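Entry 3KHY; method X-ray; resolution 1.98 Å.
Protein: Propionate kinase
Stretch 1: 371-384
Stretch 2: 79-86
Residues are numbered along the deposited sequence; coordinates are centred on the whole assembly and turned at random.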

# COMPACT_ATOMS: atom_id res chain seq x y z
N ASN A 371 4.74 -19.28 18.46
CA ASN A 371 5.47 -20.55 18.49
C ASN A 371 5.07 -21.32 17.24
O ASN A 371 4.22 -22.21 17.28
CB ASN A 371 5.13 -21.35 19.76
CG ASN A 371 6.07 -22.53 19.98
OD1 ASN A 371 6.73 -23.01 19.05
ND2 ASN A 371 6.14 -23.01 21.21
N GLU A 372 5.66 -20.94 16.12
CA GLU A 372 5.25 -21.49 14.84
C GLU A 372 5.60 -22.97 14.75
O GLU A 372 4.91 -23.73 14.10
CB GLU A 372 5.93 -20.71 13.70
CG GLU A 372 5.46 -19.26 13.59
CD GLU A 372 6.59 -18.31 13.22
OE1 GLU A 372 7.34 -17.89 14.14
OE2 GLU A 372 6.71 -17.98 12.03
N GLU A 373 6.69 -23.37 15.40
CA GLU A 373 7.11 -24.77 15.34
C GLU A 373 6.08 -25.64 16.07
O GLU A 373 5.73 -26.71 15.59
CB GLU A 373 8.51 -24.96 15.96
CG GLU A 373 9.61 -24.10 15.33
CD GLU A 373 9.53 -22.62 15.77
OE1 GLU A 373 8.84 -22.31 16.76
OE2 GLU A 373 10.16 -21.77 15.11
N LEU A 374 5.60 -25.17 17.21
CA LEU A 374 4.53 -25.87 17.92
C LEU A 374 3.26 -25.94 17.08
O LEU A 374 2.57 -26.97 17.05
CB LEU A 374 4.24 -25.21 19.27
CG LEU A 374 3.10 -25.79 20.12
CD1 LEU A 374 3.32 -27.28 20.38
CD2 LEU A 374 2.97 -25.04 21.44
N MSE A 375 2.93 -24.85 16.39
CA MSE A 375 1.74 -24.82 15.56
C MSE A 375 1.85 -25.85 14.44
O MSE A 375 0.88 -26.54 14.13
CB MSE A 375 1.54 -23.43 14.97
CG MSE A 375 0.25 -23.28 14.18
SE MSE A 375 -1.35 -23.40 15.31
CE MSE A 375 -2.68 -23.49 13.92
N ILE A 376 3.02 -25.93 13.83
CA ILE A 376 3.24 -26.91 12.78
C ILE A 376 3.09 -28.33 13.35
O ILE A 376 2.50 -29.20 12.71
CB ILE A 376 4.61 -26.73 12.13
CG1 ILE A 376 4.61 -25.50 11.21
CG2 ILE A 376 5.00 -27.97 11.33
CD1 ILE A 376 6.01 -25.14 10.71
N ALA A 377 3.60 -28.55 14.56
CA ALA A 377 3.48 -29.86 15.21
C ALA A 377 2.02 -30.19 15.50
O ALA A 377 1.60 -31.34 15.34
CB ALA A 377 4.30 -29.91 16.49
N GLN A 378 1.25 -29.19 15.93
CA GLN A 378 -0.17 -29.40 16.20
C GLN A 378 -0.98 -29.67 14.94
O GLN A 378 -1.87 -30.52 14.93
CB GLN A 378 -0.76 -28.20 16.95
CG GLN A 378 -0.23 -28.04 18.37
CD GLN A 378 -0.66 -26.73 18.99
OE1 GLN A 378 -1.10 -25.81 18.29
NE2 GLN A 378 -0.53 -26.62 20.30
N GLU A 379 -0.68 -28.93 13.87
CA GLU A 379 -1.33 -29.15 12.58
C GLU A 379 -1.04 -30.55 12.06
O GLU A 379 -1.90 -31.20 11.46
CB GLU A 379 -0.82 -28.12 11.56
CG GLU A 379 -1.35 -26.73 11.81
CD GLU A 379 -2.79 -26.63 11.41
OE1 GLU A 379 -3.07 -26.82 10.20
OE2 GLU A 379 -3.64 -26.38 12.28
N THR A 380 0.18 -31.00 12.28
CA THR A 380 0.62 -32.31 11.80
C THR A 380 -0.07 -33.42 12.59
O THR A 380 -0.66 -34.33 12.00
CB THR A 380 2.15 -32.44 11.90
OG1 THR A 380 2.77 -31.46 11.05
CG2 THR A 380 2.61 -33.85 11.48
N GLN A 381 -0.02 -33.33 13.91
CA GLN A 381 -0.70 -34.27 14.79
C GLN A 381 -2.18 -34.43 14.41
O GLN A 381 -2.73 -35.53 14.42
CB GLN A 381 -0.59 -33.79 16.24
CG GLN A 381 -1.40 -34.60 17.24
CD GLN A 381 -0.83 -35.98 17.48
OE1 GLN A 381 0.36 -36.22 17.24
NE2 GLN A 381 -1.66 -36.89 17.97
N ASN A 382 -2.82 -33.31 14.07
CA ASN A 382 -4.23 -33.31 13.74
C ASN A 382 -4.57 -34.20 12.54
O ASN A 382 -5.69 -34.69 12.43
CB ASN A 382 -4.71 -31.88 13.46
CG ASN A 382 -6.20 -31.80 13.21
OD1 ASN A 382 -6.64 -31.29 12.18
ND2 ASN A 382 -6.98 -32.32 14.15
N LEU A 383 -3.59 -34.43 11.67
CA LEU A 383 -3.82 -35.19 10.45
C LEU A 383 -3.36 -36.65 10.48
O LEU A 383 -3.52 -37.36 9.49
CB LEU A 383 -3.14 -34.51 9.26
CG LEU A 383 -3.68 -33.15 8.83
CD1 LEU A 383 -2.75 -32.54 7.78
CD2 LEU A 383 -5.09 -33.30 8.29
N ILE A 384 -2.79 -37.10 11.59
CA ILE A 384 -2.26 -38.47 11.65
C ILE A 384 -3.00 -39.34 12.66
O ILE A 384 -4.16 -39.10 12.98
CB ILE A 384 -0.76 -38.48 11.99
CG1 ILE A 384 -0.53 -38.07 13.45
CG2 ILE A 384 0.03 -37.58 11.04
CD1 ILE A 384 0.90 -38.17 13.87
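Stretch 2 (79-86) IVAIGHRV

Strand 79-86 of propionate kinase lies across helix 372-382, which forms near the C-terminal end of the same chain; no two touching residues are closer than 287 positions in sequence. Stretch 2 is extended throughout, apart from a local departure at Val-80, where psi is -18°. The N-to-C directions of helix and strand make an angle of 127°, so the strand runs obliquely against the helix, more antiparallel than parallel, and the axes approach to 8.0 Å. The order of contacts follows from this direction: Arg-85 meets the first turn of the helix, Gly-83 its middle, and Val-80 and Ala-81 the chain end around Ile-384. Together the two stretches bury 416 Å².

Arg-85 gives up the most surface, 76 Å². Its CA-to-CB bond points sideways, but the side chain, with chi1, chi2 and chi3 all t, reaches obliquely toward the N-terminal end of the helix so that its end comes nearer. There Arg-85 NH2 donates a hydrogen bond to Glu-372 OE2 at 2.9 Å, with an N-H...acceptor angle of 153°, and the pair forms a salt bridge. The carboxylate oxygen lies at the edge of the guanidinium, near its plane, as suits an in-plane N-H donor. The NE of Arg-85 is satisfied elsewhere in the structure.

Ile-376, one turn further along the helix, covers 67 Å², the largest share on stretch 1. Its CB points toward the strand, with chi1 m and chi2 t. Ile-376 CD1 packs 3.9 Å from Arg-85 CB, so the root of the arginine side chain rests on the isoleucine while its tip pairs with Glu-372. The other branch turns to the strand backbone, with Ile-376 CG2 4.0 Å from Gly-83 C.

At Gly-83 the two backbones come close: its CA is 5.7 Å from the CA of Thr-380, the nearest CA pair. The absence of a side chain makes this possible, for a CB in ideal position on Gly-83 would point toward the helix and clash with both Thr-380 OG1, at 2.4 Å, and Ile-376 CG2, at 2.9 Å. As it is, Thr-380 OG1 sits 3.4 Å from Gly-83 CA. That hydroxyl is not left unpaired beside the glycine; Thr-380 OG1 donates to Ile-376 O at 2.8 Å, back along the helix. The methyl of Thr-380 faces the next inward residue of the strand, with Thr-380 CG2 3.7 Å from Ala-81 CB. Between these contacts Ile-82 and His-84 direct their CA-to-CB bonds away, in the alternation expected of a strand.

Ile-384, the last residue of stretch 1, closes the other end of the contact and covers 51 Å². With chi1 p and chi2 t, Ile-384 CD1 lies 3.4 Å from Val-80 CG1 and 3.8 Å from Ala-81 CB, two apolar contacts. The contact thus passes from a charged pair at Arg-85 to apolar packing at Val-80.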

# COMPACT_ATOMS: atom_id res chain seq x y z
N ILE A 79 9.15 -40.66 17.36
CA ILE A 79 8.63 -39.77 16.33
C ILE A 79 7.51 -40.42 15.54
O ILE A 79 7.68 -41.53 15.03
CB ILE A 79 9.75 -39.30 15.38
CG1 ILE A 79 10.75 -38.44 16.14
CG2 ILE A 79 9.16 -38.51 14.21
CD1 ILE A 79 11.99 -38.10 15.35
N VAL A 80 6.38 -39.74 15.43
CA VAL A 80 5.21 -40.30 14.76
C VAL A 80 4.93 -39.65 13.40
O VAL A 80 4.20 -40.21 12.59
CB VAL A 80 3.95 -40.21 15.65
CG1 VAL A 80 3.60 -38.77 15.92
CG2 VAL A 80 2.78 -40.92 14.99
N ALA A 81 5.49 -38.47 13.17
CA ALA A 81 5.31 -37.81 11.88
C ALA A 81 6.30 -36.66 11.68
O ALA A 81 6.98 -36.25 12.62
CB ALA A 81 3.88 -37.31 11.73
N ILE A 82 6.36 -36.17 10.45
CA ILE A 82 7.21 -35.03 10.10
C ILE A 82 6.36 -33.89 9.54
O ILE A 82 5.58 -34.08 8.60
CB ILE A 82 8.27 -35.42 9.06
CG1 ILE A 82 9.11 -36.60 9.57
CG2 ILE A 82 9.16 -34.24 8.71
CD1 ILE A 82 10.02 -37.18 8.52
N GLY A 83 6.51 -32.69 10.11
CA GLY A 83 5.81 -31.52 9.61
C GLY A 83 6.76 -30.56 8.92
O GLY A 83 7.79 -30.20 9.48
N HIS A 84 6.41 -30.17 7.70
CA HIS A 84 7.25 -29.29 6.89
C HIS A 84 6.61 -27.93 6.75
O HIS A 84 5.45 -27.82 6.36
CB HIS A 84 7.42 -29.85 5.47
CG HIS A 84 8.11 -31.18 5.43
ND1 HIS A 84 9.46 -31.31 5.19
CD2 HIS A 84 7.63 -32.44 5.57
CE1 HIS A 84 9.79 -32.59 5.20
NE2 HIS A 84 8.70 -33.30 5.43
N ARG A 85 7.38 -26.88 7.05
CA ARG A 85 6.97 -25.54 6.68
C ARG A 85 7.06 -25.42 5.17
O ARG A 85 8.04 -25.87 4.57
CB ARG A 85 7.89 -24.51 7.33
CG ARG A 85 7.44 -23.06 7.15
CD ARG A 85 8.34 -22.11 7.95
NE ARG A 85 7.70 -20.82 8.15
CZ ARG A 85 7.30 -20.37 9.33
NH1 ARG A 85 7.49 -21.10 10.43
NH2 ARG A 85 6.72 -19.18 9.43
N VAL A 86 6.02 -24.85 4.57
CA VAL A 86 6.06 -24.48 3.16
C VAL A 86 5.64 -23.02 3.06
O VAL A 86 4.56 -22.66 3.51
CB VAL A 86 5.13 -25.37 2.32
CG1 VAL A 86 5.05 -24.87 0.89
CG2 VAL A 86 5.63 -26.82 2.36